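Membrane lipoprotein TpN32 (Treponema pallidum, PDB 1XS5) probably binds L-methionine as a membrane-attached, periplasmic-type solute-binding lipoprotein of the NlpA family. Local coordinates at residues Y40-M48 / Q68-S76; V77-L85 / Y232-A240. All coordinates share one frame; numbering follows the deposited sequence.

Contact 1 (40-48 with 68-76) closes before contact 2 (77-85 with 232-240) opens, and the two follow each other directly along strand 74-82: contact 1 uses its first residues, contact 2 the remainder. Their centres are about 22 Å apart, on opposite sides of the chain's centre. Both reach the six-stranded mixed sheet: contact 1 packs helix 40-49 on the start of strand 74-82, and contact 2 pairs the later part with edge strand 238-239. The single strand 74-82 thus runs from one contact to the other, and the bound methionine is met at its methyl end by Tyr40 of contact 1 and at its amino group by Glu83 of contact 2.

Contact 1. Residues Y40-M48 / Q68-S76; sequences YVALNEAVM and QEHNGDLVS. With MET (methionine), chain B.
Met48 and Leu74 make the main join between helix 40-48 and segment 68-76. From CB the Met48 chain bends twice, at chi2 (-56°) and chi3 (-63°), which folds its end toward the loop before strand 74-82. Met48 CG lies 4.0 Å from Leu74 CD2, and Met48 SD comes to 3.6 Å from Leu74 CD2. SD also takes a weak but nearly straight hydrogen bond from the backbone, Asp73 N to Met48 SD at 3.4 Å. The terminal Met48 CE runs on past that amide to rest 4.0 Å from Asp73 CB. Leu74 reaches back with both branches: CD2 also meets Val47 CG1 at 3.5 Å, while CD1 presses close on the amide of Asn44, 3.1 Å from OD1. That oxygen accepts hydrogen bonds from Asn55 and Gln58, so it is satisfied, though buried beside an apolar neighbour. Farther out, the Glu45 carboxylate stands almost perpendicular to the His70 ring, its OE2 4.1 Å from ND1, too far for a hydrogen bond. At the start of the helix, Tyr40 lays one ring face against the ligand's methyl, with MET CE 3.7 Å from Tyr40 CE1. Phe66 of helix 60-70 touches Asn44, Met48 and Leu74, while Phe57 of strand 54-59 backs Asn44 and Val201 of strand 198-203 lies against Leu74. Helix 40-49 thus packs beside helix 60-70, with Leu74 of the six-stranded sheet touching both helices.

Contact 2. Residues V77-L85 / Y232-A240; sequences VGNVHVEPL and YKGGEVAPA. With MET (methionine), chain B.
The backbones of 77-85 and 232-240 run antiparallel, with Val82 and Ala238 forming a hydrogen-bonded pair (Val82 N to Ala238 O 2.8 Å, Ala238 N to Val82 O 3.0 Å) and Ala240 N adding a bond to Val80 O. Val80 and His81 form a classic beta bulge opposite Asn198 of the strand on the other side. On one face of the ladder Val82 CG2 packs on Ala238 CB at 3.9 Å. With CG between the backbone N and carbonyl carbon (chi1 74°), the His81 ring is turned so that His81 CD2 meets Val237 CG1 at 3.5 Å. His14 and Phe56 also meet this ring, while His81 NE2 donates a hydrogen bond to Glu83 OE2 at 2.9 Å, though the place of that oxygen is less certain. Beyond the paired residues, Pro84 CD rests 3.1 Å from Glu236 O, and one water bridges Pro84 O and Glu236 O. A second water links Asn79 ND2 with Ala240 O. Glu83 points its carboxylate at the ligand, where OE1 accepts a hydrogen bond from MET N at 2.7 Å; OE1 also has a weak bond from Asn173 N. A carboxylate facing the ligand's amino group suits an ammonium, consistent with recognition of free methionine.

Contact 1. Residues Y40-M48 / Q68-S76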
ATOM      1  N   TYR A  40      -6.323  -0.513   8.768  1.00 12.90           N
ATOM      2  CA  TYR A  40      -6.476   0.666   7.923  1.00 14.31           C
ATOM      3  C   TYR A  40      -7.455   1.752   8.431  1.00 14.26           C
ATOM      4  O   TYR A  40      -7.140   2.964   8.430  1.00 13.36           O
ATOM      5  CB  TYR A  40      -6.906   0.255   6.502  1.00 12.58           C
ATOM      6  CG  TYR A  40      -5.991  -0.689   5.725  1.00 16.23           C
ATOM      7  CD1 TYR A  40      -4.611  -0.756   5.959  1.00 13.96           C
ATOM      8  CD2 TYR A  40      -6.511  -1.449   4.659  1.00 18.62           C
ATOM      9  CE1 TYR A  40      -3.766  -1.551   5.133  1.00 17.65           C
ATOM     10  CE2 TYR A  40      -5.676  -2.261   3.830  1.00 19.16           C
ATOM     11  CZ  TYR A  40      -4.310  -2.298   4.068  1.00 19.76           C
ATOM     12  OH  TYR A  40      -3.517  -3.007   3.182  1.00 17.62           O
ATOM     13  N   VAL A  41      -8.632   1.326   8.857  1.00 14.14           N
ATOM     14  CA  VAL A  41      -9.632   2.281   9.295  1.00 12.76           C
ATOM     15  C   VAL A  41      -9.222   3.022  10.555  1.00 11.44           C
ATOM     16  O   VAL A  41      -9.372   4.244  10.650  1.00 12.59           O
ATOM     17  CB  VAL A  41     -10.984   1.555   9.472  1.00 21.23           C
ATOM     18  CG1 VAL A  41     -12.025   2.509  10.090  1.00 21.14           C
ATOM     19  CG2 VAL A  41     -11.461   1.040   8.075  1.00 18.76           C
ATOM     20  N   ALA A  42      -8.664   2.287  11.506  1.00 11.74           N
ATOM     21  CA  ALA A  42      -8.238   2.927  12.751  1.00 14.89           C
ATOM     22  C   ALA A  42      -7.204   4.031  12.544  1.00 15.03           C
ATOM     23  O   ALA A  42      -7.152   5.058  13.261  1.00 11.05           O
ATOM     24  CB  ALA A  42      -7.705   1.847  13.689  1.00 16.19           C
ATOM     25  N   LEU A  43      -6.319   3.816  11.576  1.00 11.25           N
ATOM     26  CA  LEU A  43      -5.290   4.810  11.303  1.00 11.45           C
ATOM     27  C   LEU A  43      -5.891   6.111  10.772  1.00 10.05           C
ATOM     28  O   LEU A  43      -5.437   7.198  11.110  1.00 12.32           O
ATOM     29  CB  LEU A  43      -4.297   4.264  10.244  1.00  7.66           C
ATOM     30  CG  LEU A  43      -3.168   3.364  10.782  1.00 12.75           C
ATOM     31  CD1 LEU A  43      -2.705   2.321   9.748  1.00 13.00           C
ATOM     32  CD2 LEU A  43      -2.011   4.300  11.160  1.00 19.93           C
ATOM     33  N   ASN A  44      -6.849   5.995   9.854  1.00  9.92           N
ATOM     34  CA  ASN A  44      -7.449   7.211   9.311  1.00 12.51           C
ATOM     35  C   ASN A  44      -8.408   7.889  10.298  1.00 13.92           C
ATOM     36  O   ASN A  44      -8.472   9.119  10.354  1.00 15.98           O
ATOM     37  CB  ASN A  44      -8.154   6.919   7.971  1.00 12.43           C
ATOM     38  CG  ASN A  44      -7.163   6.889   6.792  1.00  6.88           C
ATOM     39  OD1 ASN A  44      -6.161   7.581   6.813  1.00 11.95           O
ATOM     40  ND2 ASN A  44      -7.473   6.101   5.757  1.00 13.32           N
ATOM     41  N   GLU A  45      -9.140   7.098  11.073  1.00 15.47           N
ATOM     42  CA  GLU A  45     -10.035   7.686  12.051  1.00 17.04           C
ATOM     43  C   GLU A  45      -9.221   8.424  13.134  1.00 16.03           C
ATOM     44  O   GLU A  45      -9.679   9.430  13.673  1.00 18.96           O
ATOM     45  CB  GLU A  45     -10.901   6.601  12.696  1.00 18.58           C
ATOM     46  CG  GLU A  45     -11.894   5.969  11.737  1.00 25.48           C
ATOM     47  CD  GLU A  45     -12.866   4.976  12.414  1.00 34.15           C
ATOM     48  OE1 GLU A  45     -12.500   4.340  13.436  1.00 36.10           O
ATOM     49  OE2 GLU A  45     -14.004   4.816  11.905  1.00 39.54           O
ATOM     50  N   ALA A  46      -8.004   7.954  13.445  1.00 12.18           N
ATOM     51  CA  ALA A  46      -7.215   8.613  14.501  1.00  8.82           C
ATOM     52  C   ALA A  46      -6.739   9.963  14.000  1.00 12.77           C
ATOM     53  O   ALA A  46      -6.627  10.932  14.791  1.00 14.99           O
ATOM     54  CB  ALA A  46      -6.005   7.752  14.944  1.00 12.40           C
ATOM     55  N   VAL A  47      -6.412  10.049  12.716  1.00 12.85           N
ATOM     56  CA  VAL A  47      -6.022  11.363  12.181  1.00 15.02           C
ATOM     57  C   VAL A  47      -7.296  12.277  12.170  1.00 16.54           C
ATOM     58  O   VAL A  47      -7.231  13.453  12.549  1.00 22.09           O
ATOM     59  CB  VAL A  47      -5.452  11.255  10.730  1.00 16.40           C
ATOM     60  CG1 VAL A  47      -5.376  12.685  10.084  1.00 13.61           C
ATOM     61  CG2 VAL A  47      -4.037  10.616  10.745  1.00 12.94           C
ATOM     62  N   MET A  48      -8.447  11.747  11.769  1.00 18.03           N
ATOM     63  CA  MET A  48      -9.662  12.577  11.750  1.00 17.73           C
ATOM     64  C   MET A  48     -10.029  13.099  13.156  1.00 22.22           C
ATOM     65  O   MET A  48     -10.454  14.250  13.279  1.00 22.65           O
ATOM     66  CB  MET A  48     -10.870  11.825  11.158  1.00 16.82           C
ATOM     67  CG  MET A  48     -10.881  11.725   9.617  1.00 22.21           C
ATOM     68  SD  MET A  48     -10.773  13.372   8.776  1.00 25.43           S
ATOM     69  CE  MET A  48     -12.349  14.143   9.359  1.00 28.07           C
ATOM     70  N   GLN A  68     -14.844   9.120   1.204  1.00 27.51           N
ATOM     71  CA  GLN A  68     -16.202   8.899   0.746  1.00 30.74           C
ATOM     72  C   GLN A  68     -17.049   8.059   1.694  1.00 33.81           C
ATOM     73  O   GLN A  68     -18.213   8.388   1.968  1.00 32.10           O
ATOM     74  CB  GLN A  68     -16.199   8.216  -0.625  1.00 34.77           C
ATOM     75  CG  GLN A  68     -15.836   9.144  -1.761  1.00 45.69           C
ATOM     76  CD  GLN A  68     -16.041   8.496  -3.135  1.00 50.31           C
ATOM     77  OE1 GLN A  68     -17.028   7.788  -3.352  1.00 56.07           O
ATOM     78  NE2 GLN A  68     -15.116   8.747  -4.065  1.00 52.14           N
ATOM     79  N   GLU A  69     -16.476   6.964   2.191  1.00 25.14           N
ATOM     80  CA  GLU A  69     -17.228   6.071   3.047  1.00 27.72           C
ATOM     81  C   GLU A  69     -17.410   6.522   4.476  1.00 32.74           C
ATOM     82  O   GLU A  69     -18.443   6.228   5.083  1.00 29.28           O
ATOM     83  CB  GLU A  69     -16.597   4.676   3.040  1.00 35.62           C
ATOM     84  CG  GLU A  69     -17.209   3.749   4.093  1.00 49.85           C
ATOM     85  CD  GLU A  69     -16.934   2.266   3.857  1.00 54.18           C
ATOM     86  OE1 GLU A  69     -15.858   1.936   3.297  1.00 53.44           O
ATOM     87  OE2 GLU A  69     -17.801   1.437   4.253  1.00 54.33           O
ATOM     88  N   HIS A  70     -16.417   7.232   5.019  1.00 30.28           N
ATOM     89  CA  HIS A  70     -16.482   7.659   6.419  1.00 31.59           C
ATOM     90  C   HIS A  70     -16.590   9.158   6.608  1.00 32.33           C
ATOM     91  O   HIS A  70     -16.261   9.665   7.676  1.00 34.38           O
ATOM     92  CB  HIS A  70     -15.252   7.148   7.173  1.00 34.27           C
ATOM     93  CG  HIS A  70     -15.135   5.662   7.183  1.00 30.67           C
ATOM     94  ND1 HIS A  70     -15.712   4.879   8.158  1.00 39.29           N
ATOM     95  CD2 HIS A  70     -14.552   4.808   6.309  1.00 35.84           C
ATOM     96  CE1 HIS A  70     -15.489   3.604   7.887  1.00 39.38           C
ATOM     97  NE2 HIS A  70     -14.786   3.533   6.772  1.00 39.14           N
ATOM     98  N   ASN A  71     -17.038   9.860   5.572  1.00 34.99           N
ATOM     99  CA  ASN A  71     -17.195  11.312   5.653  1.00 35.58           C
ATOM    100  C   ASN A  71     -15.908  11.959   6.149  1.00 34.22           C
ATOM    101  O   ASN A  71     -15.913  12.840   7.015  1.00 34.03           O
ATOM    102  CB  ASN A  71     -18.360  11.645   6.594  1.00 41.98           C
ATOM    103  CG  ASN A  71     -19.639  10.861   6.252  1.00 45.50           C
ATOM    104  OD1 ASN A  71     -19.984   9.871   6.918  1.00 47.04           O
ATOM    105  ND2 ASN A  71     -20.341  11.298   5.201  1.00 49.46           N
ATOM    106  N   GLY A  72     -14.792  11.520   5.588  1.00 32.16           N
ATOM    107  CA  GLY A  72     -13.524  12.072   6.004  1.00 26.40           C
ATOM    108  C   GLY A  72     -13.116  13.296   5.220  1.00 25.52           C
ATOM    109  O   GLY A  72     -13.661  13.581   4.144  1.00 24.81           O
ATOM    110  N   ASP A  73     -12.134  14.003   5.771  1.00 22.58           N
ATOM    111  CA  ASP A  73     -11.554  15.211   5.200  1.00 27.31           C
ATOM    112  C   ASP A  73      -9.993  15.119   5.137  1.00 23.94           C
ATOM    113  O   ASP A  73      -9.275  16.105   5.367  1.00 21.28           O
ATOM    114  CB  ASP A  73     -12.009  16.415   6.056  1.00 35.26           C
ATOM    115  CG  ASP A  73     -11.719  17.760   5.389  1.00 44.71           C
ATOM    116  OD1 ASP A  73     -11.625  17.806   4.134  1.00 42.81           O
ATOM    117  OD2 ASP A  73     -11.598  18.774   6.127  1.00 47.45           O
ATOM    118  N   LEU A  74      -9.482  13.927   4.821  1.00 18.40           N
ATOM    119  CA  LEU A  74      -8.040  13.696   4.738  1.00 18.34           C
ATOM    120  C   LEU A  74      -7.492  14.162   3.389  1.00 21.67           C
ATOM    121  O   LEU A  74      -8.209  14.118   2.391  1.00 19.71           O
ATOM    122  CB  LEU A  74      -7.758  12.193   4.887  1.00 20.74           C
ATOM    123  CG  LEU A  74      -8.266  11.602   6.211  1.00 21.36           C
ATOM    124  CD1 LEU A  74      -7.943  10.115   6.244  1.00 25.82           C
ATOM    125  CD2 LEU A  74      -7.623  12.309   7.380  1.00 22.38           C
ATOM    126  N   VAL A  75      -6.234  14.597   3.381  1.00 17.08           N
ATOM    127  CA  VAL A  75      -5.540  15.034   2.175  1.00 22.81           C
ATOM    128  C   VAL A  75      -4.109  14.547   2.222  1.00 18.75           C
ATOM    129  O   VAL A  75      -3.537  14.369   3.297  1.00 20.69           O
ATOM    130  CB  VAL A  75      -5.447  16.574   2.031  1.00 24.39           C
ATOM    131  CG1 VAL A  75      -6.834  17.190   1.834  1.00 27.15           C
ATOM    132  CG2 VAL A  75      -4.754  17.152   3.229  1.00 23.15           C
ATOM    133  N   SER A  76      -3.547  14.308   1.047  1.00 17.18           N
ATOM    134  CA  SER A  76      -2.154  13.910   0.929  1.00 17.32           C
ATOM    135  C   SER A  76      -1.291  15.161   0.887  1.00 24.67           C
ATOM    136  O   SER A  76      -1.661  16.121   0.196  1.00 26.00           O
ATOM    137  CB  SER A  76      -1.893  13.191  -0.397  1.00 20.46           C
ATOM    138  OG  SER A  76      -0.486  13.124  -0.602  1.00 21.47           O
TER
HETATM  139  N   MET B 301       1.585  -0.132   1.256  1.00 16.99           N
HETATM  140  CA  MET B 301       0.293  -0.474   0.557  1.00 15.58           C
HETATM  141  C   MET B 301       0.433  -0.585  -0.977  1.00 19.64           C
HETATM  142  O   MET B 301      -0.078  -1.570  -1.566  1.00 18.90           O
HETATM  143  CB  MET B 301      -0.782   0.590   0.871  1.00 16.82           C
HETATM  144  CG  MET B 301      -2.163   0.142   0.440  1.00 13.47           C
HETATM  145  SD  MET B 301      -3.468   1.357   0.738  1.00 12.43           S
HETATM  146  CE  MET B 301      -3.722   1.057   2.538  1.00 10.58           C
HETATM  147  OXT MET B 301       1.051   0.324  -1.575  1.00 20.90           O

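Contact 2. Residues V77-L85 / Y232-A240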
ATOM      1  N   VAL A  77      -0.153  15.168   1.574  1.00 19.04           N
ATOM      2  CA  VAL A  77       0.732  16.323   1.483  1.00 25.73           C
ATOM      3  C   VAL A  77       1.929  15.991   0.595  1.00 25.78           C
ATOM      4  O   VAL A  77       2.773  16.845   0.340  1.00 27.51           O
ATOM      5  CB  VAL A  77       1.240  16.826   2.865  1.00 24.03           C
ATOM      6  CG1 VAL A  77       0.059  17.139   3.751  1.00 27.03           C
ATOM      7  CG2 VAL A  77       2.181  15.803   3.521  1.00 22.08           C
ATOM      8  N   GLY A  78       1.986  14.759   0.101  1.00 23.26           N
ATOM      9  CA  GLY A  78       3.062  14.367  -0.771  1.00 24.12           C
ATOM     10  C   GLY A  78       3.273  12.881  -1.003  1.00 26.30           C
ATOM     11  O   GLY A  78       3.035  12.064  -0.107  1.00 23.02           O
ATOM     12  N   ASN A  79       3.703  12.539  -2.224  1.00 22.25           N
ATOM     13  CA  ASN A  79       4.027  11.153  -2.556  1.00 24.35           C
ATOM     14  C   ASN A  79       5.400  10.871  -1.998  1.00 20.93           C
ATOM     15  O   ASN A  79       6.292  11.681  -2.116  1.00 24.95           O
ATOM     16  CB  ASN A  79       4.100  10.921  -4.068  1.00 25.69           C
ATOM     17  CG  ASN A  79       2.818  11.215  -4.742  1.00 24.90           C
ATOM     18  OD1 ASN A  79       1.738  10.895  -4.227  1.00 26.71           O
ATOM     19  ND2 ASN A  79       2.905  11.843  -5.898  1.00 27.84           N
ATOM     20  N   VAL A  80       5.566   9.701  -1.411  1.00 15.79           N
ATOM     21  CA  VAL A  80       6.823   9.295  -0.817  1.00 16.65           C
ATOM     22  C   VAL A  80       7.497   8.113  -1.545  1.00 16.31           C
ATOM     23  O   VAL A  80       8.708   8.142  -1.848  1.00 18.61           O
ATOM     24  CB  VAL A  80       6.599   8.867   0.676  1.00 17.28           C
ATOM     25  CG1 VAL A  80       7.890   8.448   1.281  1.00 17.77           C
ATOM     26  CG2 VAL A  80       6.007  10.048   1.492  1.00 17.07           C
ATOM     27  N   HIS A  81       6.750   7.035  -1.777  1.00 19.18           N
ATOM     28  CA  HIS A  81       7.345   5.884  -2.423  1.00 14.14           C
ATOM     29  C   HIS A  81       6.292   5.043  -3.129  1.00 17.56           C
ATOM     30  O   HIS A  81       5.114   5.284  -2.929  1.00 17.36           O
ATOM     31  CB  HIS A  81       8.085   5.023  -1.399  1.00 15.22           C
ATOM     32  CG  HIS A  81       7.196   4.215  -0.478  1.00 12.31           C
ATOM     33  ND1 HIS A  81       6.872   4.622   0.799  1.00 19.14           N
ATOM     34  CD2 HIS A  81       6.625   2.993  -0.634  1.00 17.64           C
ATOM     35  CE1 HIS A  81       6.145   3.681   1.390  1.00 23.01           C
ATOM     36  NE2 HIS A  81       5.982   2.682   0.544  1.00 18.38           N
ATOM     37  N   VAL A  82       6.746   4.097  -3.956  1.00 14.62           N
ATOM     38  CA  VAL A  82       5.871   3.181  -4.703  1.00 17.34           C
ATOM     39  C   VAL A  82       6.239   1.759  -4.267  1.00 19.64           C
ATOM     40  O   VAL A  82       7.408   1.475  -4.039  1.00 17.85           O
ATOM     41  CB  VAL A  82       6.035   3.313  -6.263  1.00 23.78           C
ATOM     42  CG1 VAL A  82       5.638   4.731  -6.726  1.00 20.48           C
ATOM     43  CG2 VAL A  82       7.476   2.985  -6.690  1.00 28.69           C
ATOM     44  N   GLU A  83       5.239   0.885  -4.085  1.00 14.94           N
ATOM     45  CA  GLU A  83       5.462  -0.510  -3.656  1.00 14.59           C
ATOM     46  C   GLU A  83       4.692  -1.317  -4.712  1.00 19.51           C
ATOM     47  O   GLU A  83       3.468  -1.488  -4.567  1.00 18.32           O
ATOM     48  CB  GLU A  83       4.718  -0.750  -2.343  1.00 21.09           C
ATOM     49  CG  GLU A  83       5.429  -0.816  -1.105  1.00 21.15           C
ATOM     50  CD  GLU A  83       4.422  -0.773   0.063  1.00 18.55           C
ATOM     51  OE1 GLU A  83       3.508  -1.625   0.137  1.00 18.49           O
ATOM     52  OE2 GLU A  83       4.546   0.145   0.878  1.00 22.62           O
ATOM     53  N   PRO A  84       5.363  -1.818  -5.752  1.00 14.64           N
ATOM     54  CA  PRO A  84       4.617  -2.577  -6.760  1.00 14.65           C
ATOM     55  C   PRO A  84       3.852  -3.769  -6.223  1.00 14.07           C
ATOM     56  O   PRO A  84       4.345  -4.565  -5.390  1.00 12.51           O
ATOM     57  CB  PRO A  84       5.691  -3.004  -7.779  1.00 16.18           C
ATOM     58  CG  PRO A  84       6.815  -1.974  -7.579  1.00 23.36           C
ATOM     59  CD  PRO A  84       6.811  -1.824  -6.053  1.00 20.53           C
ATOM     60  N   LEU A  85       2.613  -3.859  -6.704  1.00 13.03           N
ATOM     61  CA  LEU A  85       1.715  -4.977  -6.356  1.00 11.98           C
ATOM     62  C   LEU A  85       2.036  -6.112  -7.336  1.00 15.54           C
ATOM     63  O   LEU A  85       2.211  -5.861  -8.547  1.00 13.20           O
ATOM     64  CB  LEU A  85       0.277  -4.548  -6.573  1.00 15.35           C
ATOM     65  CG  LEU A  85      -0.789  -5.575  -6.213  1.00 15.87           C
ATOM     66  CD1 LEU A  85      -0.785  -5.734  -4.689  1.00 11.47           C
ATOM     67  CD2 LEU A  85      -2.137  -5.067  -6.666  1.00  8.43           C
ATOM     68  N   TYR A 232      16.297  -2.191  -1.303  1.00 24.46           N
ATOM     69  CA  TYR A 232      15.352  -2.875  -2.191  1.00 22.11           C
ATOM     70  C   TYR A 232      15.850  -2.721  -3.614  1.00 19.82           C
ATOM     71  O   TYR A 232      15.390  -1.865  -4.387  1.00 27.01           O
ATOM     72  CB  TYR A 232      13.966  -2.270  -1.997  1.00 17.99           C
ATOM     73  CG  TYR A 232      13.464  -2.407  -0.546  1.00 16.08           C
ATOM     74  CD1 TYR A 232      13.065  -3.643  -0.034  1.00 18.02           C
ATOM     75  CD2 TYR A 232      13.364  -1.293   0.287  1.00 20.07           C
ATOM     76  CE1 TYR A 232      12.566  -3.754   1.275  1.00 18.71           C
ATOM     77  CE2 TYR A 232      12.867  -1.392   1.600  1.00 19.92           C
ATOM     78  CZ  TYR A 232      12.468  -2.622   2.076  1.00 21.70           C
ATOM     79  OH  TYR A 232      11.919  -2.722   3.337  1.00 28.37           O
ATOM     80  N   LYS A 233      16.824  -3.567  -3.944  1.00 27.80           N
ATOM     81  CA  LYS A 233      17.480  -3.513  -5.251  1.00 30.81           C
ATOM     82  C   LYS A 233      16.597  -3.960  -6.396  1.00 30.87           C
ATOM     83  O   LYS A 233      16.940  -3.771  -7.566  1.00 33.03           O
ATOM     84  CB  LYS A 233      18.760  -4.360  -5.214  1.00 32.75           C
ATOM     85  CG  LYS A 233      19.670  -3.970  -4.033  1.00 37.15           C
ATOM     86  CD  LYS A 233      21.163  -4.015  -4.404  1.00 44.54           C
ATOM     87  CE  LYS A 233      22.063  -3.334  -3.338  1.00 42.93           C
ATOM     88  NZ  LYS A 233      22.096  -4.105  -2.060  1.00 47.70           N
ATOM     89  N   GLY A 234      15.466  -4.576  -6.074  1.00 27.17           N
ATOM     90  CA  GLY A 234      14.591  -5.008  -7.140  1.00 26.90           C
ATOM     91  C   GLY A 234      13.547  -3.948  -7.375  1.00 27.06           C
ATOM     92  O   GLY A 234      12.677  -4.100  -8.247  1.00 27.27           O
ATOM     93  N   GLY A 235      13.636  -2.854  -6.616  1.00 23.16           N
ATOM     94  CA  GLY A 235      12.647  -1.805  -6.739  1.00 19.96           C
ATOM     95  C   GLY A 235      11.358  -2.206  -6.007  1.00 19.88           C
ATOM     96  O   GLY A 235      10.280  -1.697  -6.343  1.00 23.55           O
ATOM     97  N   GLU A 236      11.451  -3.105  -5.026  1.00 17.30           N
ATOM     98  CA  GLU A 236      10.270  -3.535  -4.282  1.00 18.68           C
ATOM     99  C   GLU A 236       9.635  -2.324  -3.589  1.00 18.96           C
ATOM    100  O   GLU A 236       8.430  -2.241  -3.498  1.00 16.83           O
ATOM    101  CB  GLU A 236      10.628  -4.615  -3.267  1.00 21.34           C
ATOM    102  CG  GLU A 236      11.127  -5.965  -3.866  1.00 22.81           C
ATOM    103  CD  GLU A 236      12.624  -5.986  -4.214  1.00 23.18           C
ATOM    104  OE1 GLU A 236      13.222  -4.901  -4.354  1.00 23.14           O
ATOM    105  OE2 GLU A 236      13.193  -7.086  -4.384  1.00 25.65           O
ATOM    106  N   VAL A 237      10.463  -1.403  -3.099  1.00 15.56           N
ATOM    107  CA  VAL A 237      10.010  -0.162  -2.488  1.00 16.26           C
ATOM    108  C   VAL A 237      10.947   0.872  -3.143  1.00 20.80           C
ATOM    109  O   VAL A 237      12.155   0.732  -3.050  1.00 23.36           O
ATOM    110  CB  VAL A 237      10.221  -0.170  -0.973  1.00 13.47           C
ATOM    111  CG1 VAL A 237       9.553   1.081  -0.363  1.00 24.10           C
ATOM    112  CG2 VAL A 237       9.631  -1.440  -0.388  1.00 17.93           C
ATOM    113  N   ALA A 238      10.403   1.874  -3.826  1.00 21.15           N
ATOM    114  CA  ALA A 238      11.251   2.846  -4.513  1.00 22.41           C
ATOM    115  C   ALA A 238      10.741   4.269  -4.350  1.00 17.94           C
ATOM    116  O   ALA A 238       9.527   4.503  -4.369  1.00 20.09           O
ATOM    117  CB  ALA A 238      11.292   2.486  -6.015  1.00 22.56           C
ATOM    118  N   PRO A 239      11.659   5.250  -4.250  1.00 18.92           N
ATOM    119  CA  PRO A 239      11.261   6.662  -4.092  1.00 21.58           C
ATOM    120  C   PRO A 239      10.258   7.061  -5.191  1.00 21.96           C
ATOM    121  O   PRO A 239      10.393   6.650  -6.339  1.00 22.82           O
ATOM    122  CB  PRO A 239      12.573   7.434  -4.236  1.00 22.54           C
ATOM    123  CG  PRO A 239      13.637   6.443  -3.834  1.00 23.45           C
ATOM    124  CD  PRO A 239      13.126   5.105  -4.387  1.00 25.33           C
ATOM    125  N   ALA A 240       9.263   7.866  -4.837  1.00 24.42           N
ATOM    126  CA  ALA A 240       8.260   8.293  -5.789  1.00 30.40           C
ATOM    127  C   ALA A 240       8.703   9.521  -6.579  1.00 40.35           C
ATOM    128  O   ALA A 240       7.857  10.409  -6.829  1.00 45.74           O
ATOM    129  CB  ALA A 240       6.957   8.589  -5.067  1.00 35.91           C
TER
HETATM  130  N   MET B 301       1.585  -0.132   1.256  1.00 16.99           N
HETATM  131  CA  MET B 301       0.293  -0.474   0.557  1.00 15.58           C
HETATM  132  C   MET B 301       0.433  -0.585  -0.977  1.00 19.64           C
HETATM  133  O   MET B 301      -0.078  -1.570  -1.566  1.00 18.90           O
HETATM  134  CB  MET B 301      -0.782   0.590   0.871  1.00 16.82           C
HETATM  135  CG  MET B 301      -2.163   0.142   0.440  1.00 13.47           C
HETATM  136  SD  MET B 301      -3.468   1.357   0.738  1.00 12.43           S
HETATM  137  CE  MET B 301      -3.722   1.057   2.538  1.00 10.58           C
HETATM  138  OXT MET B 301       1.051   0.324  -1.575  1.00 20.90           O
HETATM  139  O   HOH W   1       5.730  12.259  -7.174  1.00 38.85           O
HETATM  140  O   HOH W   2       6.723  -4.528  -3.755  1.00 16.56           O